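Local coordinates for diguanylate cyclase/phosphodiesterase (Caldicellulosiruptor saccharolyticus, PDB 3MTK), which probably hydrolyses cyclic di-GMP as part of a longer multidomain protein with PAS and EAL domains, of which this chain is the GGDEF domain, at residues D60-I63 and I64-K68; R103-S106 and Q107-P111. One frame throughout, in Å; residues are numbered along the deposited sequence.

Overall arrangement
Both contacts are local, joining residues about a helical turn apart in two helices of this GGDEF domain. Contact 1 lies within helix 56-74; contact 2 follows later in the chain, over the last turns of helix 97-108 and the segment leading on from it. Their centres are about 14 Å apart and their nearest atoms about 4 Å, without touching. The helices nevertheless meet, since Met104, Gln107 and Leu108 reach Arg69, Ile70 and Ile73 further along helix 56-74, and both pack on the six-stranded mixed sheet. The short hairpin of strands 112-114 and 117-119, which comes after contact 2, folds back against contact 1 through Tyr112 and Val114.

Contact 1. Residues D60-I63 and I64-K68; sequences DELI and IHISK
The imidazole of His65 and the carboxylate of Glu61 stand almost perpendicular, their planes 84° apart, with Glu61 OE1 lying 3.4 Å from His65 CE1. Glu61 O and Leu62 O both come at the His65 ring obliquely. With CG anti to its carbonyl carbon (chi1 -86°), His65 swings its ring back along the helix, and ND1 donates to Glu61 O at 3.0 Å. This bond is bent, and the donor stands above the carbonyl plane, whereas the backbone N of His65 reaches the same oxygen at 2.9 Å in a nearly straight line. Glu61 O is thus gripped twice by one residue. Ile64 O is shared likewise, taking Lys68 N and, on a lone pair in its carbonyl plane, Ser67 OG at 2.5 Å. On the buried side, Leu62 CD2 meets Ile66 CG1 at 3.9 Å, the two side chains crossing at a slant. Leu62, His65 and Ile66 all touch Tyr112 of strand 112-114, and His65 NE2 makes a weak hydrogen bond to Asn113 O. Ile63 and Ile66 rest on Phe88 of strand 87-93, while Leu62 meets Leu50 and Ile63 meets Leu47 of helix 47-54.

Contact 2. Residues R103-S106 and Q107-P111; sequences RMLS and QLLLP
Gln107 approaches Arg103 O with both its backbone and its side chain. Its backbone N donates to that oxygen at 3.1 Å, the regular bond of the helical turn, and its amide NE2 adds a weak, bent one at 3.0 Å. The side chain can do this because CG lies anti to the carbonyl carbon (chi1 -63°), beside the backbone N, and the chain then runs on extended toward the earlier turn. Ser106 OG also points at Arg103 O, but at 2.5 Å the bond is so short that its exact length is doubtful. Arg103 and Gln107 lie side by side and point the same way, with guanidinium and amide planes 35° apart; NE2 of Gln107 comes to 3.1 Å from CG of Arg103, while the charged end of Arg103 goes to a salt bridge with Asp99. Were the glutamine replaced by an alanine, Arg103 O would probably lose its weak side-chain donor from Gln107, and the aliphatic part of Arg103 its cover.

Further round the helix the contact turns apolar. The selenomethionine Met104 lies alongside Leu108, CG to CD1 3.8 Å, and both reach Leu42 in the central sheet. Leu105 crosses Leu109 more loosely, CG to CD2 4.2 Å, and both touch Phe123 of strand 123-129.

Where the chain leaves these turns, Leu110 N returns to Gln107 O at 2.9 Å, and Arg69 of helix 56-74 donates to the carbonyl oxygens of Gln107, Leu110 and Pro111. A guanidinium set among three backbone carbonyl oxygens is likely to be electrostatically favourable, so one arginine ties the helix 97-108 and its exit to the neighbouring helix, while Met104, Leu105, Leu108 and Leu109 supply apolar packing against strands of the sheet.

Contact 1. Residues D60-I63 and I64-K68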
loop_
_atom_site.group_PDB
_atom_site.type_symbol
_atom_site.label_atom_id
_atom_site.label_comp_id
_atom_site.label_asym_id
_atom_site.label_seq_id
_atom_site.Cartn_x
_atom_site.Cartn_y
_atom_site.Cartn_z
ATOM N N ASP A 60 2.561 1.669 16.620
ATOM C CA ASP A 60 1.283 1.138 16.176
ATOM C C ASP A 60 0.365 2.318 15.889
ATOM O O ASP A 60 -0.467 2.267 14.981
ATOM C CB ASP A 60 0.687 0.199 17.227
ATOM C CG ASP A 60 1.427 -1.136 17.296
ATOM O OD1 ASP A 60 1.778 -1.681 16.227
ATOM O OD2 ASP A 60 1.657 -1.652 18.409
ATOM N N GLU A 61 0.546 3.396 16.649
ATOM C CA GLU A 61 -0.240 4.609 16.462
ATOM C C GLU A 61 0.145 5.223 15.124
ATOM O O GLU A 61 -0.704 5.691 14.370
ATOM C CB GLU A 61 0.042 5.604 17.591
ATOM C CG GLU A 61 -1.042 5.655 18.656
ATOM C CD GLU A 61 -2.342 6.231 18.124
ATOM O OE1 GLU A 61 -2.323 7.395 17.670
ATOM O OE2 GLU A 61 -3.378 5.527 18.157
ATOM N N LEU A 62 1.439 5.211 14.846
ATOM C CA LEU A 62 1.979 5.732 13.594
ATOM C C LEU A 62 1.344 4.983 12.408
ATOM O O LEU A 62 0.904 5.593 11.429
ATOM C CB LEU A 62 3.484 5.507 13.577
ATOM C CG LEU A 62 4.396 6.487 12.852
ATOM C CD1 LEU A 62 5.622 5.698 12.404
ATOM C CD2 LEU A 62 3.702 7.155 11.662
ATOM N N ILE A 63 1.303 3.654 12.508
ATOM C CA ILE A 63 0.731 2.806 11.463
ATOM C C ILE A 63 -0.718 3.218 11.228
ATOM O O ILE A 63 -1.159 3.345 10.085
ATOM C CB ILE A 63 0.784 1.300 11.858
ATOM C CG1 ILE A 63 2.232 0.828 11.958
ATOM C CG2 ILE A 63 0.057 0.447 10.824
ATOM C CD1 ILE A 63 2.962 0.827 10.643
ATOM N N ILE A 64 -1.465 3.430 12.308
ATOM C CA ILE A 64 -2.855 3.846 12.149
ATOM C C ILE A 64 -2.848 5.159 11.380
ATOM O O ILE A 64 -3.523 5.286 10.358
ATOM C CB ILE A 64 -3.564 4.045 13.508
ATOM C CG1 ILE A 64 -3.759 2.692 14.197
ATOM C CG2 ILE A 64 -4.919 4.703 13.291
ATOM C CD1 ILE A 64 -4.470 2.786 15.551
ATOM N N HIS A 65 -2.076 6.131 11.863
ATOM C CA HIS A 65 -1.973 7.419 11.179
ATOM C C HIS A 65 -1.702 7.191 9.701
ATOM O O HIS A 65 -2.371 7.766 8.842
ATOM C CB HIS A 65 -0.834 8.257 11.759
ATOM C CG HIS A 65 -1.223 9.069 12.953
ATOM N ND1 HIS A 65 -1.772 8.509 14.086
ATOM C CD2 HIS A 65 -1.147 10.400 13.187
ATOM C CE1 HIS A 65 -2.017 9.461 14.969
ATOM N NE2 HIS A 65 -1.647 10.618 14.448
ATOM N N ILE A 66 -0.721 6.342 9.399
ATOM C CA ILE A 66 -0.394 6.076 8.008
ATOM C C ILE A 66 -1.586 5.503 7.254
ATOM O O ILE A 66 -1.915 5.979 6.169
ATOM C CB ILE A 66 0.799 5.106 7.876
ATOM C CG1 ILE A 66 2.064 5.762 8.434
ATOM C CG2 ILE A 66 1.007 4.747 6.419
ATOM C CD1 ILE A 66 3.272 4.865 8.456
ATOM N N SER A 67 -2.243 4.498 7.825
ATOM C CA SER A 67 -3.385 3.890 7.149
ATOM C C SER A 67 -4.455 4.917 6.805
ATOM O O SER A 67 -5.013 4.891 5.712
ATOM C CB SER A 67 -4.008 2.796 8.015
ATOM O OG SER A 67 -4.615 3.344 9.173
ATOM N N LYS A 68 -4.737 5.827 7.732
ATOM C CA LYS A 68 -5.759 6.832 7.484
ATOM C C LYS A 68 -5.376 7.786 6.361
ATOM O O LYS A 68 -6.209 8.138 5.522
ATOM C CB LYS A 68 -6.076 7.585 8.775
ATOM C CG LYS A 68 -6.711 6.660 9.808
ATOM C CD LYS A 68 -7.135 7.373 11.077
ATOM C CE LYS A 68 -7.685 6.378 12.103
ATOM N NZ LYS A 68 -7.930 7.038 13.422
#

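Contact 2. Residues R103-S106 and Q107-P111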
loop_
_atom_site.group_PDB
_atom_site.type_symbol
_atom_site.label_atom_id
_atom_site.label_comp_id
_atom_site.label_asym_id
_atom_site.label_seq_id
_atom_site.Cartn_x
_atom_site.Cartn_y
_atom_site.Cartn_z
ATOM N N ARG A 103 1.682 11.955 -6.037
ATOM C CA ARG A 103 0.844 12.823 -5.234
ATOM C C ARG A 103 0.798 12.223 -3.843
ATOM O O ARG A 103 1.154 12.870 -2.853
ATOM C CB ARG A 103 -0.569 12.880 -5.813
ATOM C CG ARG A 103 -1.441 13.987 -5.229
ATOM C CD ARG A 103 -2.879 13.822 -5.684
ATOM N NE ARG A 103 -2.943 13.614 -7.125
ATOM C CZ ARG A 103 -3.806 12.801 -7.721
ATOM N NH1 ARG A 103 -4.683 12.122 -6.995
ATOM N NH2 ARG A 103 -3.774 12.646 -9.039
HETATM N N MSE A 104 0.378 10.964 -3.779
HETATM C CA MSE A 104 0.272 10.261 -2.512
HETATM C C MSE A 104 1.598 10.120 -1.770
HETATM O O MSE A 104 1.645 10.243 -0.546
HETATM C CB MSE A 104 -0.314 8.875 -2.725
HETATM C CG MSE A 104 -0.224 8.036 -1.472
HETATM SE SE MSE A 104 -0.908 6.272 -1.682
HETATM C CE MSE A 104 0.404 5.563 -2.925
ATOM N N LEU A 105 2.666 9.837 -2.505
ATOM C CA LEU A 105 3.973 9.678 -1.885
ATOM C C LEU A 105 4.411 11.001 -1.263
ATOM O O LEU A 105 4.874 11.029 -0.127
ATOM C CB LEU A 105 5.004 9.220 -2.922
ATOM C CG LEU A 105 6.374 8.769 -2.403
ATOM C CD1 LEU A 105 6.231 7.473 -1.602
ATOM C CD2 LEU A 105 7.309 8.556 -3.582
ATOM N N SER A 106 4.257 12.095 -2.008
ATOM C CA SER A 106 4.626 13.416 -1.515
ATOM C C SER A 106 3.889 13.700 -0.211
ATOM O O SER A 106 4.443 14.303 0.710
ATOM C CB SER A 106 4.267 14.492 -2.534
ATOM O OG SER A 106 2.865 14.657 -2.616
ATOM N N GLN A 107 2.643 13.254 -0.139
ATOM C CA GLN A 107 1.838 13.446 1.057
ATOM C C GLN A 107 2.234 12.487 2.183
ATOM O O GLN A 107 2.280 12.873 3.363
ATOM C CB GLN A 107 0.363 13.276 0.704
ATOM C CG GLN A 107 -0.097 14.328 -0.299
ATOM C CD GLN A 107 -1.497 14.078 -0.811
ATOM O OE1 GLN A 107 -2.467 14.117 -0.050
ATOM N NE2 GLN A 107 -1.611 13.814 -2.108
ATOM N N LEU A 108 2.516 11.236 1.828
ATOM C CA LEU A 108 2.924 10.254 2.828
ATOM C C LEU A 108 4.237 10.688 3.463
ATOM O O LEU A 108 4.503 10.404 4.626
ATOM C CB LEU A 108 3.090 8.878 2.189
ATOM C CG LEU A 108 1.798 8.078 2.001
ATOM C CD1 LEU A 108 2.107 6.792 1.237
ATOM C CD2 LEU A 108 1.180 7.772 3.367
ATOM N N LEU A 109 5.046 11.391 2.682
ATOM C CA LEU A 109 6.338 11.879 3.127
ATOM C C LEU A 109 6.187 13.001 4.138
ATOM O O LEU A 109 7.156 13.380 4.793
ATOM C CB LEU A 109 7.138 12.357 1.919
ATOM C CG LEU A 109 8.263 11.459 1.404
ATOM C CD1 LEU A 109 8.034 10.012 1.790
ATOM C CD2 LEU A 109 8.370 11.628 -0.090
ATOM N N LEU A 110 4.972 13.532 4.257
ATOM C CA LEU A 110 4.686 14.616 5.199
ATOM C C LEU A 110 4.713 14.081 6.632
ATOM O O LEU A 110 4.275 12.962 6.894
ATOM C CB LEU A 110 3.317 15.249 4.894
ATOM C CG LEU A 110 3.307 16.575 4.129
ATOM C CD1 LEU A 110 4.201 16.498 2.921
ATOM C CD2 LEU A 110 1.899 16.913 3.728
ATOM N N PRO A 111 5.215 14.883 7.579
ATOM C CA PRO A 111 5.313 14.493 8.990
ATOM C C PRO A 111 4.022 13.960 9.603
ATOM O O PRO A 111 2.927 14.210 9.101
ATOM C CB PRO A 111 5.769 15.782 9.674
ATOM C CG PRO A 111 6.507 16.522 8.579
ATOM C CD PRO A 111 5.621 16.286 7.389
#